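PDB 6BLD: cytochrome P450 268A2 Cyp268A2 from Mycobacterium marinum, which belongs to the cytochrome P450 family of haem-containing proteins and holds a haem and (3E,5E)-6,10-dimethylundeca-3,5,9-trien-2-one in its interior. Local coordinates for residues A[150-153]-A[154-157]; A[161-164]-A[165-169]; A[325-328]-A[329-332]. One frame throughout, in Å; residues are numbered along the deposited sequence.

Contact 1 (A[150-153]-A[154-157])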
ATOM      1  N   GLY A 150      20.227  -8.918 -16.308  1.00 39.96           N
ATOM      2  CA  GLY A 150      20.967  -7.921 -15.567  1.00 38.84           C
ATOM      3  C   GLY A 150      20.291  -6.573 -15.454  1.00 37.11           C
ATOM      4  O   GLY A 150      20.822  -5.689 -14.769  1.00 37.25           O
ATOM      5  N   VAL A 151      19.142  -6.384 -16.098  1.00 35.79           N
ATOM      6  CA  VAL A 151      18.451  -5.102 -16.047  1.00 35.32           C
ATOM      7  C   VAL A 151      17.639  -5.001 -14.758  1.00 33.72           C
ATOM      8  O   VAL A 151      17.331  -5.999 -14.100  1.00 33.58           O
ATOM      9  CB  VAL A 151      17.565  -4.909 -17.291  1.00 36.75           C
ATOM     10  CG1 VAL A 151      16.198  -5.543 -17.085  1.00 36.39           C
ATOM     11  CG2 VAL A 151      17.439  -3.433 -17.636  1.00 37.36           C
ATOM     12  N   ASP A 152      17.296  -3.768 -14.390  1.00 32.23           N
ATOM     13  CA  ASP A 152      16.544  -3.522 -13.166  1.00 30.03           C
ATOM     14  C   ASP A 152      15.110  -4.015 -13.324  1.00 28.33           C
ATOM     15  O   ASP A 152      14.381  -3.557 -14.210  1.00 28.35           O
ATOM     16  CB  ASP A 152      16.566  -2.035 -12.822  1.00 29.61           C
ATOM     17  CG  ASP A 152      15.676  -1.695 -11.641  1.00 28.73           C
ATOM     18  OD1 ASP A 152      15.621  -2.497 -10.685  1.00 28.44           O
ATOM     19  OD2 ASP A 152      15.032  -0.625 -11.667  1.00 28.54           O
ATOM     20  N   PHE A 153      14.709  -4.949 -12.459  1.00 27.07           N
ATOM     21  CA  PHE A 153      13.365  -5.511 -12.538  1.00 26.57           C
ATOM     22  C   PHE A 153      12.301  -4.505 -12.118  1.00 25.85           C
ATOM     23  O   PHE A 153      11.159  -4.584 -12.585  1.00 25.61           O
ATOM     24  CB  PHE A 153      13.278  -6.769 -11.671  1.00 26.12           C
ATOM     25  CG  PHE A 153      11.934  -7.436 -11.695  1.00 25.43           C
ATOM     26  CD1 PHE A 153      11.524  -8.161 -12.801  1.00 26.21           C
ATOM     27  CD2 PHE A 153      11.083  -7.348 -10.604  1.00 24.49           C
ATOM     28  CE1 PHE A 153      10.288  -8.782 -12.822  1.00 25.89           C
ATOM     29  CE2 PHE A 153       9.846  -7.965 -10.618  1.00 24.31           C
ATOM     30  CZ  PHE A 153       9.449  -8.683 -11.730  1.00 24.96           C
ATOM     31  N   VAL A 154      12.650  -3.557 -11.247  1.00 25.93           N
ATOM     32  CA  VAL A 154      11.663  -2.600 -10.756  1.00 26.10           C
ATOM     33  C   VAL A 154      11.231  -1.657 -11.872  1.00 27.88           C
ATOM     34  O   VAL A 154      10.034  -1.459 -12.113  1.00 27.02           O
ATOM     35  CB  VAL A 154      12.219  -1.825  -9.548  1.00 25.39           C
ATOM     36  CG1 VAL A 154      11.242  -0.738  -9.122  1.00 24.63           C
ATOM     37  CG2 VAL A 154      12.508  -2.773  -8.394  1.00 25.07           C
ATOM     38  N   GLU A 155      12.198  -1.064 -12.574  1.00 30.26           N
ATOM     39  CA  GLU A 155      11.872  -0.074 -13.594  1.00 31.92           C
ATOM     40  C   GLU A 155      11.328  -0.706 -14.867  1.00 32.46           C
ATOM     41  O   GLU A 155      10.486  -0.102 -15.541  1.00 32.66           O
ATOM     42  CB  GLU A 155      13.105   0.771 -13.917  1.00 34.10           C
ATOM     43  CG  GLU A 155      12.786   2.149 -14.477  1.00 35.92           C
ATOM     44  CD  GLU A 155      12.251   3.101 -13.421  1.00 36.91           C
ATOM     45  OE1 GLU A 155      12.375   2.792 -12.216  1.00 37.16           O
ATOM     46  OE2 GLU A 155      11.709   4.161 -13.796  1.00 37.79           O
ATOM     47  N   HIS A 156      11.781  -1.910 -15.211  1.00 32.15           N
ATOM     48  CA  HIS A 156      11.412  -2.545 -16.467  1.00 33.69           C
ATOM     49  C   HIS A 156      10.228  -3.495 -16.344  1.00 32.52           C
ATOM     50  O   HIS A 156       9.840  -4.106 -17.345  1.00 33.60           O
ATOM     51  CB  HIS A 156      12.615  -3.298 -17.046  1.00 36.51           C
ATOM     52  CG  HIS A 156      13.652  -2.402 -17.646  1.00 39.24           C
ATOM     53  ND1 HIS A 156      14.325  -1.448 -16.913  1.00 39.53           N
ATOM     54  CD2 HIS A 156      14.129  -2.311 -18.910  1.00 40.87           C
ATOM     55  CE1 HIS A 156      15.172  -0.808 -17.699  1.00 40.55           C
ATOM     56  NE2 HIS A 156      15.073  -1.313 -18.916  1.00 41.26           N
ATOM     57  N   CYS A 157       9.639  -3.638 -15.156  1.00 30.43           N
ATOM     58  CA  CYS A 157       8.534  -4.574 -14.996  1.00 29.52           C
ATOM     59  C   CYS A 157       7.627  -4.219 -13.823  1.00 27.73           C
ATOM     60  O   CYS A 157       6.420  -4.027 -14.005  1.00 27.73           O
ATOM     61  CB  CYS A 157       9.068  -5.997 -14.823  1.00 30.06           C
ATOM     62  SG  CYS A 157       7.779  -7.258 -14.688  1.00 30.01           S
TER

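Contact 2 (A[161-164]-A[165-169])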
ATOM      1  N   LEU A 161       3.218  -2.495 -15.002  1.00 23.22           N
ATOM      2  CA  LEU A 161       1.847  -2.998 -15.022  1.00 23.35           C
ATOM      3  C   LEU A 161       0.905  -2.167 -14.150  1.00 22.28           C
ATOM      4  O   LEU A 161      -0.222  -1.890 -14.579  1.00 22.36           O
ATOM      5  CB  LEU A 161       1.797  -4.469 -14.599  1.00 24.01           C
ATOM      6  CG  LEU A 161       0.411  -5.105 -14.751  1.00 24.40           C
ATOM      7  CD1 LEU A 161      -0.070  -4.989 -16.189  1.00 25.80           C
ATOM      8  CD2 LEU A 161       0.411  -6.553 -14.297  1.00 24.38           C
ATOM      9  N   PRO A 162       1.297  -1.763 -12.932  1.00 21.19           N
ATOM     10  CA  PRO A 162       0.384  -0.917 -12.142  1.00 20.71           C
ATOM     11  C   PRO A 162       0.010   0.389 -12.825  1.00 21.06           C
ATOM     12  O   PRO A 162      -1.168   0.763 -12.811  1.00 21.59           O
ATOM     13  CB  PRO A 162       1.169  -0.680 -10.844  1.00 19.99           C
ATOM     14  CG  PRO A 162       2.030  -1.871 -10.718  1.00 19.96           C
ATOM     15  CD  PRO A 162       2.452  -2.194 -12.122  1.00 20.77           C
ATOM     16  N   ILE A 163       0.970   1.095 -13.427  1.00 21.09           N
ATOM     17  CA  ILE A 163       0.652   2.394 -14.013  1.00 21.25           C
ATOM     18  C   ILE A 163      -0.170   2.224 -15.286  1.00 22.74           C
ATOM     19  O   ILE A 163      -1.068   3.025 -15.570  1.00 22.46           O
ATOM     20  CB  ILE A 163       1.935   3.213 -14.261  1.00 21.13           C
ATOM     21  CG1 ILE A 163       1.582   4.620 -14.749  1.00 21.12           C
ATOM     22  CG2 ILE A 163       2.855   2.520 -15.253  1.00 21.84           C
ATOM     23  CD1 ILE A 163       0.778   5.434 -13.753  1.00 20.56           C
ATOM     24  N   ARG A 164       0.106   1.174 -16.063  1.00 24.25           N
ATOM     25  CA  ARG A 164      -0.694   0.916 -17.256  1.00 26.30           C
ATOM     26  C   ARG A 164      -2.127   0.560 -16.886  1.00 27.21           C
ATOM     27  O   ARG A 164      -3.076   1.065 -17.496  1.00 27.75           O
ATOM     28  CB  ARG A 164      -0.058  -0.199 -18.085  1.00 26.98           C
ATOM     29  CG  ARG A 164       1.191   0.226 -18.830  1.00 27.75           C
ATOM     30  CD  ARG A 164       1.425  -0.652 -20.043  1.00 29.39           C
ATOM     31  NE  ARG A 164       2.812  -0.607 -20.493  1.00 30.59           N
ATOM     32  CZ  ARG A 164       3.273  -1.265 -21.551  1.00 31.98           C
ATOM     33  NH1 ARG A 164       2.454  -2.022 -22.268  1.00 32.56           N
ATOM     34  NH2 ARG A 164       4.551  -1.169 -21.891  1.00 32.65           N
ATOM     35  N   THR A 165      -2.302  -0.304 -15.882  1.00 27.73           N
ATOM     36  CA  THR A 165      -3.642  -0.655 -15.428  1.00 29.28           C
ATOM     37  C   THR A 165      -4.351   0.548 -14.820  1.00 30.80           C
ATOM     38  O   THR A 165      -5.541   0.769 -15.072  1.00 31.03           O
ATOM     39  CB  THR A 165      -3.570  -1.798 -14.415  1.00 28.36           C
ATOM     40  OG1 THR A 165      -2.750  -2.851 -14.936  1.00 28.58           O
ATOM     41  CG2 THR A 165      -4.959  -2.336 -14.121  1.00 28.35           C
ATOM     42  N   LEU A 166      -3.634   1.338 -14.017  1.00 31.37           N
ATOM     43  CA  LEU A 166      -4.224   2.529 -13.416  1.00 31.94           C
ATOM     44  C   LEU A 166      -4.624   3.541 -14.483  1.00 32.58           C
ATOM     45  O   LEU A 166      -5.768   4.011 -14.513  1.00 32.74           O
ATOM     46  CB  LEU A 166      -3.239   3.150 -12.423  1.00 32.15           C
ATOM     47  CG  LEU A 166      -3.664   4.372 -11.601  1.00 31.95           C
ATOM     48  CD1 LEU A 166      -3.835   5.607 -12.479  1.00 32.60           C
ATOM     49  CD2 LEU A 166      -4.937   4.082 -10.820  1.00 31.80           C
ATOM     50  N   SER A 167      -3.691   3.883 -15.375  1.00 33.18           N
ATOM     51  CA  SER A 167      -3.959   4.921 -16.365  1.00 35.48           C
ATOM     52  C   SER A 167      -5.039   4.500 -17.353  1.00 37.53           C
ATOM     53  O   SER A 167      -5.774   5.354 -17.863  1.00 38.34           O
ATOM     54  CB  SER A 167      -2.674   5.283 -17.109  1.00 37.08           C
ATOM     55  OG  SER A 167      -1.595   5.457 -16.208  1.00 37.34           O
ATOM     56  N   ASP A 168      -5.152   3.200 -17.640  1.00 38.05           N
ATOM     57  CA  ASP A 168      -6.211   2.740 -18.531  1.00 39.13           C
ATOM     58  C   ASP A 168      -7.585   2.949 -17.906  1.00 39.95           C
ATOM     59  O   ASP A 168      -8.554   3.257 -18.609  1.00 40.60           O
ATOM     60  CB  ASP A 168      -6.002   1.267 -18.883  1.00 38.20           C
ATOM     61  CG  ASP A 168      -5.005   1.071 -20.008  1.00 37.64           C
ATOM     62  OD1 ASP A 168      -4.738   2.043 -20.745  1.00 37.78           O
ATOM     63  OD2 ASP A 168      -4.488  -0.057 -20.154  1.00 37.31           O
ATOM     64  N   MET A 169      -7.686   2.791 -16.586  1.00 40.76           N
ATOM     65  CA  MET A 169      -8.965   2.972 -15.909  1.00 43.35           C
ATOM     66  C   MET A 169      -9.321   4.447 -15.777  1.00 45.81           C
ATOM     67  O   MET A 169     -10.443   4.854 -16.093  1.00 47.07           O
ATOM     68  CB  MET A 169      -8.927   2.311 -14.531  1.00 42.61           C
ATOM     69  CG  MET A 169      -8.727   0.811 -14.571  1.00 42.80           C
ATOM     70  SD  MET A 169      -8.575   0.108 -12.921  1.00 41.67           S
ATOM     71  CE  MET A 169      -9.972   0.870 -12.096  1.00 40.65           C
TER

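Contact 3 (A[325-328]-A[329-332])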
ATOM      1  N   LEU A 325      -6.021  -0.073  28.368  1.00 26.37           N
ATOM      2  CA  LEU A 325      -7.137   0.852  28.183  1.00 25.53           C
ATOM      3  C   LEU A 325      -6.673   2.002  27.298  1.00 24.21           C
ATOM      4  O   LEU A 325      -6.052   2.957  27.772  1.00 24.32           O
ATOM      5  CB  LEU A 325      -7.651   1.355  29.526  1.00 26.52           C
ATOM      6  CG  LEU A 325      -8.860   2.290  29.463  1.00 26.92           C
ATOM      7  CD1 LEU A 325     -10.056   1.585  28.841  1.00 26.61           C
ATOM      8  CD2 LEU A 325      -9.205   2.819  30.848  1.00 28.43           C
ATOM      9  N   ILE A 326      -6.966   1.906  26.002  1.00 22.58           N
ATOM     10  CA  ILE A 326      -6.703   3.012  25.094  1.00 21.26           C
ATOM     11  C   ILE A 326      -7.657   4.153  25.418  1.00 21.54           C
ATOM     12  O   ILE A 326      -8.872   3.949  25.547  1.00 21.73           O
ATOM     13  CB  ILE A 326      -6.847   2.558  23.634  1.00 19.98           C
ATOM     14  CG1 ILE A 326      -5.858   1.430  23.327  1.00 19.06           C
ATOM     15  CG2 ILE A 326      -6.640   3.729  22.686  1.00 19.12           C
ATOM     16  CD1 ILE A 326      -6.142   0.706  22.030  1.00 18.83           C
ATOM     17  N   ARG A 327      -7.115   5.356  25.562  1.00 21.24           N
ATOM     18  CA  ARG A 327      -7.917   6.512  25.926  1.00 22.48           C
ATOM     19  C   ARG A 327      -8.431   7.231  24.684  1.00 21.07           C
ATOM     20  O   ARG A 327      -7.850   7.145  23.599  1.00 20.68           O
ATOM     21  CB  ARG A 327      -7.108   7.479  26.791  1.00 24.14           C
ATOM     22  CG  ARG A 327      -6.542   6.852  28.052  1.00 26.55           C
ATOM     23  CD  ARG A 327      -7.645   6.492  29.031  1.00 29.43           C
ATOM     24  NE  ARG A 327      -7.131   6.327  30.387  1.00 32.55           N
ATOM     25  CZ  ARG A 327      -7.896   6.199  31.466  1.00 34.84           C
ATOM     26  NH1 ARG A 327      -9.216   6.217  31.350  1.00 35.45           N
ATOM     27  NH2 ARG A 327      -7.341   6.052  32.661  1.00 36.22           N
ATOM     28  N   ALA A 328      -9.539   7.949  24.861  1.00 20.77           N
ATOM     29  CA  ALA A 328     -10.121   8.719  23.770  1.00 20.12           C
ATOM     30  C   ALA A 328      -9.138   9.777  23.283  1.00 19.56           C
ATOM     31  O   ALA A 328      -8.537  10.500  24.083  1.00 20.02           O
ATOM     32  CB  ALA A 328     -11.424   9.376  24.224  1.00 20.81           C
ATOM     33  N   GLY A 329      -8.975   9.859  21.965  1.00 18.54           N
ATOM     34  CA  GLY A 329      -8.059  10.802  21.362  1.00 18.00           C
ATOM     35  C   GLY A 329      -6.648  10.293  21.156  1.00 16.97           C
ATOM     36  O   GLY A 329      -5.830  11.011  20.566  1.00 16.24           O
ATOM     37  N   GLU A 330      -6.334   9.086  21.614  1.00 16.40           N
ATOM     38  CA  GLU A 330      -4.991   8.542  21.481  1.00 17.70           C
ATOM     39  C   GLU A 330      -4.827   7.842  20.136  1.00 16.81           C
ATOM     40  O   GLU A 330      -5.776   7.276  19.586  1.00 15.28           O
ATOM     41  CB  GLU A 330      -4.686   7.572  22.625  1.00 18.75           C
ATOM     42  CG  GLU A 330      -4.621   8.250  23.991  1.00 20.19           C
ATOM     43  CD  GLU A 330      -4.058   7.349  25.076  1.00 21.08           C
ATOM     44  OE1 GLU A 330      -4.380   6.142  25.083  1.00 21.12           O
ATOM     45  OE2 GLU A 330      -3.301   7.854  25.934  1.00 22.09           O
ATOM     46  N   LYS A 331      -3.608   7.894  19.607  1.00 16.62           N
ATOM     47  CA  LYS A 331      -3.308   7.278  18.323  1.00 15.95           C
ATOM     48  C   LYS A 331      -3.066   5.783  18.487  1.00 15.96           C
ATOM     49  O   LYS A 331      -2.455   5.338  19.462  1.00 16.56           O
ATOM     50  CB  LYS A 331      -2.085   7.938  17.686  1.00 16.05           C
ATOM     51  CG  LYS A 331      -2.324   9.367  17.226  1.00 17.14           C
ATOM     52  CD  LYS A 331      -1.088   9.944  16.554  1.00 18.19           C
ATOM     53  CE  LYS A 331      -1.294  11.403  16.181  1.00 19.63           C
ATOM     54  NZ  LYS A 331      -0.134  11.950  15.425  1.00 20.29           N
ATOM     55  N   VAL A 332      -3.551   5.008  17.518  1.00 15.35           N
ATOM     56  CA  VAL A 332      -3.465   3.551  17.535  1.00 15.14           C
ATOM     57  C   VAL A 332      -2.925   3.103  16.184  1.00 14.46           C
ATOM     58  O   VAL A 332      -3.585   3.297  15.158  1.00 13.86           O
ATOM     59  CB  VAL A 332      -4.832   2.903  17.818  1.00 16.06           C
ATOM     60  CG1 VAL A 332      -4.728   1.392  17.750  1.00 16.60           C
ATOM     61  CG2 VAL A 332      -5.363   3.345  19.179  1.00 16.99           C
TER

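Contact 1 (A[150-153]-A[154-157])
V151 and H156 cross at about a right angle, and the valine methyl CG2 sits over one face of the imidazole. It lies 3.5 Å from the centroid of the H156 ring and 14° off the ring normal, a CH-pi contact. CG2 is anti to the backbone N of V151, which aims this methyl at the ring. The F153 ring meets C157 one turn further along. C157 CB is over a face of the F153 ring, while C157 SG stands obliquely to it, 3.5 Å from F153 CE1. This is a cysteine sulfur-aromatic contact.

Between these pairs, D152 is the N-cap of helix 153-158. Its carboxylate spreads over the first turn. OD2 of D152 accepts from E155 N at 3.0 Å, and the N-H comes from above the carboxylate plane. OD1 of D152 takes a weak bond from V154 N at 3.2 Å, and also accepts from M415 N in strand 411-418. The negative cap probably suits the positive end of the helix dipole. The two acids stay close, with D152 OD2 4.4 Å from E155 OE1. A salt bridge from E155 OE2 to K159 probably offsets this like-charge pair.

The backbone O of D152 accepts from H156 N at 3.2 Å. F153 reaches on to helix 247-278 and strand 411-418, while V151 and H156 pack on L144 of helix 123-147.

Contact 2 (A[161-164]-A[165-169])
T165 and S167 each turn a hydroxyl back onto the carbonyl one helical turn earlier. T165 OG1 donates to L161 O at 2.7 Å. S167 OG donates to I163 O at 2.6 Å. In both residues the hydroxyl lies anti to its own carbonyl carbon (chi1 -49° in T165 and -46° in S167), which brings it near the preceding turn. Each carbonyl also accepts the backbone N-H of the same residue: T165 N to L161 O at 2.9 Å and S167 N to I163 O at 2.8 Å. The two donors reach each oxygen from opposite faces of its carbonyl plane. Thus two bonds grip each of these oxygens, and the hydroxyls are satisfied within the helix.

Carbon packs beside these bonds. I163 CD1 lies 3.4 Å from S167 OG, and L161 CD1 lies 3.7 Å from T165 OG1.

The segments form most of helix 160-170 of the P450 fold. L166 N continues the alpha-helical ladder by donating to P162 O. The buried side is closed by other helices: P162 and L166 pack on helix 247-278, T165 on helix 375-392 and I163 on helix 177-186. The L166 side chain is about 5 Å from the haem.

The more exposed side carries R164 and D168. Here D168 N donates to R164 O at 3.0 Å, but the charged ends of these two residues turn to other partners. D168 forms a salt bridge with R177 and a hydrogen bond with N136. R164 has long, weak ion pairs with E143 and E160.

Contact 3 (A[325-328]-A[329-332])
E330 and R327 make both hydrogen bonds between the segments. E330 N donates to R327 O at 3.2 Å and closes the type II beta turn R327-E330. G329 holds the third position with a positive phi of 90°, where type II turns commonly have glycine. The second bond reverses the roles: R327 N donates to E330 OE1 at 2.9 Å, with an N-H...O angle of 166°. The nitrogen meets OE1 from above the carboxylate plane. CG of E330 is anti to its carbonyl carbon (chi1 -66°) and the chain is extended beyond it. This carries the carboxylate back to the N-H of R327.

The charged ends do not pair. R327 and E330 lie side by side and point the same way, with R327 CB 3.5 Å from E330 OE1, but R327 NE is 6.0 Å from that oxygen. The buried acid is satisfied from outside: OE1 also accepts from W62 NE1, and OE2 has a salt bridge to R9 and a hydrogen bond with S7.

The apolar contact is small. I326 CG2 touches V332 CG2 at 3.8 Å, and the two side chains cross at about a right angle.

The turn joins strand 324-326, paired with 319-321, to strand 331-335. That strand runs in the mixed sheet between strands 61-64 and 310-315. I326 and V332 both pack on F80 of strand 80-81.

How the contacts relate
Contacts 1 and 2 follow each other closely in the chain. Their centres are about 18 Å apart, and their segments do not otherwise touch. Helix 153-158 leads directly to helix 160-170, and both pack on helices 247-278 and 375-392. Contact 2 lies beside the haem: the side chain of L166 is about 5 Å from it and about 11 Å from the bound (3E,5E)-6,10-dimethylundeca-3,5,9-trien-2-one. Contact 3 lies on the opposite side of the chain's centre, in the beta region. Its centre is about 43 Å from that of contact 1 and about 39 Å from that of contact 2. The side chain of V332 is about 12 Å from the haem.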